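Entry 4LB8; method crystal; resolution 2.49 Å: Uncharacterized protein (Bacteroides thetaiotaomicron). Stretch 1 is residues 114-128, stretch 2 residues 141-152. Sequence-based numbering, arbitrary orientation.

Stretch 1 114-128: PYSRLVYVANEYFVN
Stretch 2 (141-152) VDKVYTDFKERQ

The two stretches are joined by a single beta bridge, Leu118 with Val144 (CA to CA 4.4 Å), although neither stretch forms an extended strand there. Two backbone hydrogen bonds flank the pair: Tyr145 N donates to Arg117 O at a short 2.6 Å (156° at the hydrogen), and Val119 N donates to Lys143 O at 3.1 Å (167°). Arg117 pairs with Tyr145 and Val119 with Lys143, so the order is reversed and the register is antiparallel. The same two carbonyls also receive CA-H...O contacts, Val144 CA to Arg117 O at 3.0 Å and Leu118 CA to Lys143 O at 3.5 Å, so each oxygen meets both an amide and an alpha carbon.

Stretch 1 bends on both sides of Leu118 (-65/134), at Arg117 (phi/psi -87/-12) and Val119 (-80/-48), whereas Lys143 (-53/127), Val144 (-125/162) and Tyr145 (-82/140) remain extended. After Tyr120 (-93/82), residues 121-125 form a 3-10 segment, in which Asn123 N bonds Tyr120 O at 3.2 Å and Glu124 N bonds Val121 O at 3.2 Å.

Within this segment the CA-to-CB bond of Asn123 (chi1 m) points toward stretch 2, and its side chain reaches Asp142, whose CA-to-CB bond points toward stretch 1 and whose chi1 of -144° lies between wells. Asn123 ND2 donates to Asp142 OD2 at 2.8 Å. Water 1 knits the carboxylate to the backbone, accepting from Tyr120 N (2.7 Å) and donating to Asp142 OD2 and Lys143 O (both 2.6 Å). Water 2 donates to Asp142 OD1 at 2.7 Å and accepts a weak bond from Asn123 ND2 at 3.2 Å. Apolar groups border the same acid: Leu118 CD2 (Leu118 is m,t) lies 3.5 Å from Asp142 OD2, and Val127 CG1 lies 4.0 Å from Asp142 CB.

Val119 (t) sets CG2 over one face of the Tyr145 ring, 4.0 Å from its centroid and 8° off the normal, an almost axial CH-pi contact. Tyr145 has chi1 m and chi2 -72°; its CA-to-CB bond points sideways, but the end of the side chain comes nearer to stretch 1. Lys143, with all four chi angles t, packs its CG 3.6 Å from Val119 CG2 and its CD 3.7 Å from Tyr120 OH. Arg117 (m,t,t, chi4 -84°) places NH1 3.9 Å from Thr146 O, which lies near the guanidinium plane at its edge.

On the other side of the bridge in sequence, before Leu118, Tyr115 (m, chi2 -90°) meets Phe148 and Arg151. Phe148 (t, chi2 80°) turns its edge to the Tyr115 face, with centroids 4.9 Å apart, planes at 53° and Tyr115 CD2 3.6 Å from Phe148 CE1. Arg151 (t,t,t, chi4 -103°) lays one guanidinium face against Tyr115, NH1 standing 3.6 Å from CE1 of that ring. Asp147 (p) caps this helix, its OD1 accepting from Glu150 N at 2.7 Å, while Glu150 OE1 accepts from Thr146 N at 2.8 Å. Altogether the contact buries 746 Å², summed over both stretches.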

# COMPACT_ATOMS: atom_id res chain seq x y z
N PRO A 114 -4.41 21.02 6.09
CA PRO A 114 -4.42 21.86 4.87
C PRO A 114 -3.09 21.72 4.15
O PRO A 114 -2.09 21.40 4.79
CB PRO A 114 -4.62 23.29 5.41
CG PRO A 114 -4.04 23.27 6.78
CD PRO A 114 -4.14 21.83 7.30
N TYR A 115 -3.07 21.96 2.85
CA TYR A 115 -1.87 21.87 2.01
C TYR A 115 -1.61 23.13 1.23
O TYR A 115 -2.55 23.84 0.85
CB TYR A 115 -2.02 20.72 1.00
CG TYR A 115 -1.91 19.35 1.63
CD1 TYR A 115 -0.67 18.72 1.74
CD2 TYR A 115 -3.04 18.69 2.12
CE1 TYR A 115 -0.56 17.45 2.30
CE2 TYR A 115 -2.93 17.43 2.71
CZ TYR A 115 -1.69 16.81 2.79
OH TYR A 115 -1.56 15.57 3.37
N SER A 116 -0.31 23.39 0.94
CA SER A 116 0.09 24.50 0.06
C SER A 116 -0.36 24.14 -1.35
O SER A 116 -0.38 22.96 -1.70
CB SER A 116 1.60 24.71 0.12
OG SER A 116 2.06 26.00 -0.25
N ARG A 117 -0.76 25.14 -2.14
CA ARG A 117 -1.16 24.95 -3.54
C ARG A 117 0.10 25.03 -4.43
O ARG A 117 0.04 24.62 -5.56
CB ARG A 117 -2.21 25.98 -3.97
CG ARG A 117 -3.57 25.70 -3.35
CD ARG A 117 -4.60 26.75 -3.73
NE ARG A 117 -5.92 26.51 -3.12
CZ ARG A 117 -6.84 25.69 -3.63
NH1 ARG A 117 -6.60 25.02 -4.75
NH2 ARG A 117 -8.00 25.52 -3.00
N LEU A 118 1.23 25.47 -3.86
CA LEU A 118 2.52 25.67 -4.51
C LEU A 118 3.19 24.41 -5.01
O LEU A 118 3.32 23.43 -4.28
CB LEU A 118 3.52 26.35 -3.54
CG LEU A 118 3.25 27.79 -3.12
CD1 LEU A 118 4.35 28.29 -2.23
CD2 LEU A 118 3.09 28.71 -4.31
N VAL A 119 3.69 24.48 -6.23
CA VAL A 119 4.48 23.41 -6.84
C VAL A 119 5.90 23.55 -6.26
O VAL A 119 6.48 22.58 -5.77
CB VAL A 119 4.46 23.50 -8.40
CG1 VAL A 119 5.31 22.41 -9.04
CG2 VAL A 119 3.05 23.49 -8.93
N TYR A 120 6.42 24.79 -6.27
CA TYR A 120 7.75 25.15 -5.77
C TYR A 120 7.55 25.59 -4.33
O TYR A 120 7.41 26.77 -4.01
CB TYR A 120 8.36 26.22 -6.69
CG TYR A 120 8.24 25.86 -8.16
CD1 TYR A 120 8.60 24.60 -8.62
CD2 TYR A 120 7.73 26.77 -9.09
CE1 TYR A 120 8.43 24.24 -9.95
CE2 TYR A 120 7.59 26.43 -10.43
CZ TYR A 120 7.96 25.17 -10.86
OH TYR A 120 7.86 24.81 -12.18
N VAL A 121 7.49 24.58 -3.47
CA VAL A 121 7.14 24.57 -2.05
C VAL A 121 7.90 25.59 -1.17
O VAL A 121 7.27 26.21 -0.30
CB VAL A 121 7.21 23.14 -1.44
CG1 VAL A 121 6.14 22.25 -2.03
CG2 VAL A 121 8.59 22.49 -1.58
N ALA A 122 9.22 25.73 -1.37
CA ALA A 122 10.05 26.61 -0.52
C ALA A 122 9.67 28.09 -0.72
O ALA A 122 9.93 28.88 0.16
CB ALA A 122 11.53 26.38 -0.76
N ASN A 123 8.95 28.43 -1.80
CA ASN A 123 8.49 29.80 -2.04
C ASN A 123 7.45 30.28 -1.00
O ASN A 123 7.18 31.48 -0.95
CB ASN A 123 7.93 29.94 -3.45
CG ASN A 123 9.00 30.11 -4.47
OD1 ASN A 123 10.09 30.56 -4.17
ND2 ASN A 123 8.73 29.78 -5.73
N GLU A 124 6.91 29.36 -0.17
CA GLU A 124 5.95 29.62 0.91
C GLU A 124 6.47 30.71 1.88
O GLU A 124 5.67 31.47 2.43
CB GLU A 124 5.60 28.33 1.68
CG GLU A 124 6.73 27.69 2.48
CD GLU A 124 6.33 26.85 3.68
OE1 GLU A 124 5.13 26.85 4.03
OE2 GLU A 124 7.23 26.23 4.28
N TYR A 125 7.79 30.80 2.05
CA TYR A 125 8.45 31.79 2.89
C TYR A 125 8.23 33.21 2.38
O TYR A 125 8.24 34.14 3.18
CB TYR A 125 9.97 31.52 2.96
CG TYR A 125 10.32 30.16 3.51
CD1 TYR A 125 9.98 29.80 4.80
CD2 TYR A 125 11.07 29.26 2.75
CE1 TYR A 125 10.27 28.53 5.30
CE2 TYR A 125 11.40 28.00 3.25
CZ TYR A 125 10.99 27.64 4.52
OH TYR A 125 11.31 26.40 5.02
N PHE A 126 8.08 33.41 1.06
CA PHE A 126 8.01 34.76 0.54
C PHE A 126 6.67 35.11 -0.13
O PHE A 126 6.34 36.30 -0.14
CB PHE A 126 9.17 35.02 -0.43
CG PHE A 126 10.56 34.65 0.06
CD1 PHE A 126 11.08 35.22 1.22
CD2 PHE A 126 11.36 33.79 -0.67
CE1 PHE A 126 12.38 34.91 1.65
CE2 PHE A 126 12.67 33.50 -0.25
CZ PHE A 126 13.17 34.05 0.91
N VAL A 127 5.89 34.12 -0.65
CA VAL A 127 4.58 34.38 -1.26
C VAL A 127 3.60 34.97 -0.22
O VAL A 127 3.65 34.61 0.96
CB VAL A 127 3.90 33.19 -2.00
CG1 VAL A 127 4.60 32.86 -3.31
CG2 VAL A 127 3.76 31.96 -1.10
N ASN A 128 2.73 35.87 -0.67
CA ASN A 128 1.72 36.48 0.17
C ASN A 128 0.45 35.63 0.15
O ASN A 128 0.48 34.46 -0.25
CB ASN A 128 1.45 37.95 -0.25
CG ASN A 128 0.93 38.16 -1.66
OD1 ASN A 128 0.45 37.26 -2.35
ND2 ASN A 128 0.97 39.40 -2.11
N VAL A 141 3.29 35.41 -9.92
CA VAL A 141 2.12 34.70 -9.39
C VAL A 141 2.57 33.25 -9.41
O VAL A 141 2.58 32.63 -10.48
CB VAL A 141 0.78 34.95 -10.14
CG1 VAL A 141 -0.33 34.12 -9.50
CG2 VAL A 141 0.41 36.42 -10.16
N ASP A 142 3.07 32.76 -8.28
CA ASP A 142 3.72 31.46 -8.25
C ASP A 142 2.79 30.31 -8.65
O ASP A 142 1.58 30.32 -8.38
CB ASP A 142 4.40 31.18 -6.89
CG ASP A 142 5.70 30.40 -7.02
OD1 ASP A 142 6.45 30.63 -8.00
OD2 ASP A 142 5.97 29.55 -6.15
N LYS A 143 3.42 29.34 -9.37
CA LYS A 143 2.83 28.10 -9.89
C LYS A 143 2.12 27.34 -8.78
O LYS A 143 2.71 27.07 -7.72
CB LYS A 143 3.88 27.20 -10.58
CG LYS A 143 3.26 26.09 -11.43
CD LYS A 143 4.25 25.39 -12.35
CE LYS A 143 3.50 24.49 -13.30
NZ LYS A 143 4.41 23.81 -14.27
N VAL A 144 0.85 27.02 -9.03
CA VAL A 144 0.02 26.30 -8.06
C VAL A 144 -0.57 25.04 -8.69
O VAL A 144 -0.57 24.90 -9.91
CB VAL A 144 -1.11 27.18 -7.43
CG1 VAL A 144 -0.53 28.34 -6.63
CG2 VAL A 144 -2.12 27.65 -8.48
N TYR A 145 -1.02 24.13 -7.85
CA TYR A 145 -1.77 22.94 -8.26
C TYR A 145 -3.24 23.38 -8.44
O TYR A 145 -3.75 24.20 -7.65
CB TYR A 145 -1.65 21.80 -7.24
CG TYR A 145 -0.27 21.19 -7.14
CD1 TYR A 145 0.24 20.39 -8.16
CD2 TYR A 145 0.50 21.36 -5.99
CE1 TYR A 145 1.50 19.80 -8.06
CE2 TYR A 145 1.76 20.77 -5.88
CZ TYR A 145 2.25 19.99 -6.91
OH TYR A 145 3.50 19.42 -6.82
N THR A 146 -3.91 22.86 -9.50
CA THR A 146 -5.32 23.16 -9.78
C THR A 146 -6.19 22.54 -8.69
O THR A 146 -7.11 23.18 -8.17
CB THR A 146 -5.72 22.64 -11.17
OG1 THR A 146 -5.41 21.24 -11.22
CG2 THR A 146 -5.00 23.39 -12.31
N ASP A 147 -5.86 21.29 -8.32
CA ASP A 147 -6.55 20.48 -7.33
C ASP A 147 -5.55 19.61 -6.58
O ASP A 147 -4.41 19.48 -7.04
CB ASP A 147 -7.63 19.59 -8.02
CG ASP A 147 -7.12 18.73 -9.17
OD1 ASP A 147 -6.30 17.81 -8.91
OD2 ASP A 147 -7.57 18.93 -10.33
N PHE A 148 -5.97 19.01 -5.45
CA PHE A 148 -5.11 18.14 -4.64
C PHE A 148 -4.65 16.88 -5.42
O PHE A 148 -3.52 16.42 -5.24
CB PHE A 148 -5.82 17.74 -3.33
CG PHE A 148 -4.92 16.91 -2.44
CD1 PHE A 148 -3.94 17.52 -1.65
CD2 PHE A 148 -4.96 15.52 -2.48
CE1 PHE A 148 -3.05 16.76 -0.90
CE2 PHE A 148 -4.06 14.76 -1.74
CZ PHE A 148 -3.12 15.39 -0.94
N LYS A 149 -5.55 16.34 -6.27
CA LYS A 149 -5.32 15.15 -7.10
C LYS A 149 -4.13 15.37 -8.06
O LYS A 149 -3.37 14.44 -8.31
CB LYS A 149 -6.59 14.77 -7.88
CG LYS A 149 -7.73 14.25 -6.99
CD LYS A 149 -8.70 13.33 -7.74
CE LYS A 149 -9.52 12.42 -6.84
NZ LYS A 149 -10.77 13.07 -6.36
N GLU A 150 -3.92 16.61 -8.52
CA GLU A 150 -2.80 16.95 -9.41
C GLU A 150 -1.44 16.81 -8.66
O GLU A 150 -0.45 16.39 -9.26
CB GLU A 150 -3.01 18.35 -9.97
CG GLU A 150 -2.20 18.65 -11.22
CD GLU A 150 -1.98 20.14 -11.47
OE1 GLU A 150 -2.93 20.92 -11.26
OE2 GLU A 150 -0.84 20.52 -11.83
N ARG A 151 -1.42 17.09 -7.34
CA ARG A 151 -0.23 16.98 -6.49
C ARG A 151 0.17 15.51 -6.26
O ARG A 151 1.37 15.20 -6.28
CB ARG A 151 -0.45 17.68 -5.15
CG ARG A 151 0.77 17.73 -4.24
CD ARG A 151 0.41 18.22 -2.87
NE ARG A 151 1.55 18.09 -1.95
CZ ARG A 151 1.67 17.13 -1.04
NH1 ARG A 151 0.71 16.22 -0.89
NH2 ARG A 151 2.73 17.09 -0.25
N GLN A 152 -0.81 14.63 -5.99
CA GLN A 152 -0.56 13.20 -5.73
C GLN A 152 -0.55 12.36 -7.01
O GLN A 152 -0.19 11.18 -6.95
CB GLN A 152 -1.59 12.63 -4.74
CG GLN A 152 -1.41 13.12 -3.31
CD GLN A 152 -0.09 12.72 -2.68
OE1 GLN A 152 0.81 13.54 -2.49
NE2 GLN A 152 0.04 11.44 -2.34
O HOH W 1 5.15 27.12 -6.79
O HOH W 2 8.99 30.78 -8.81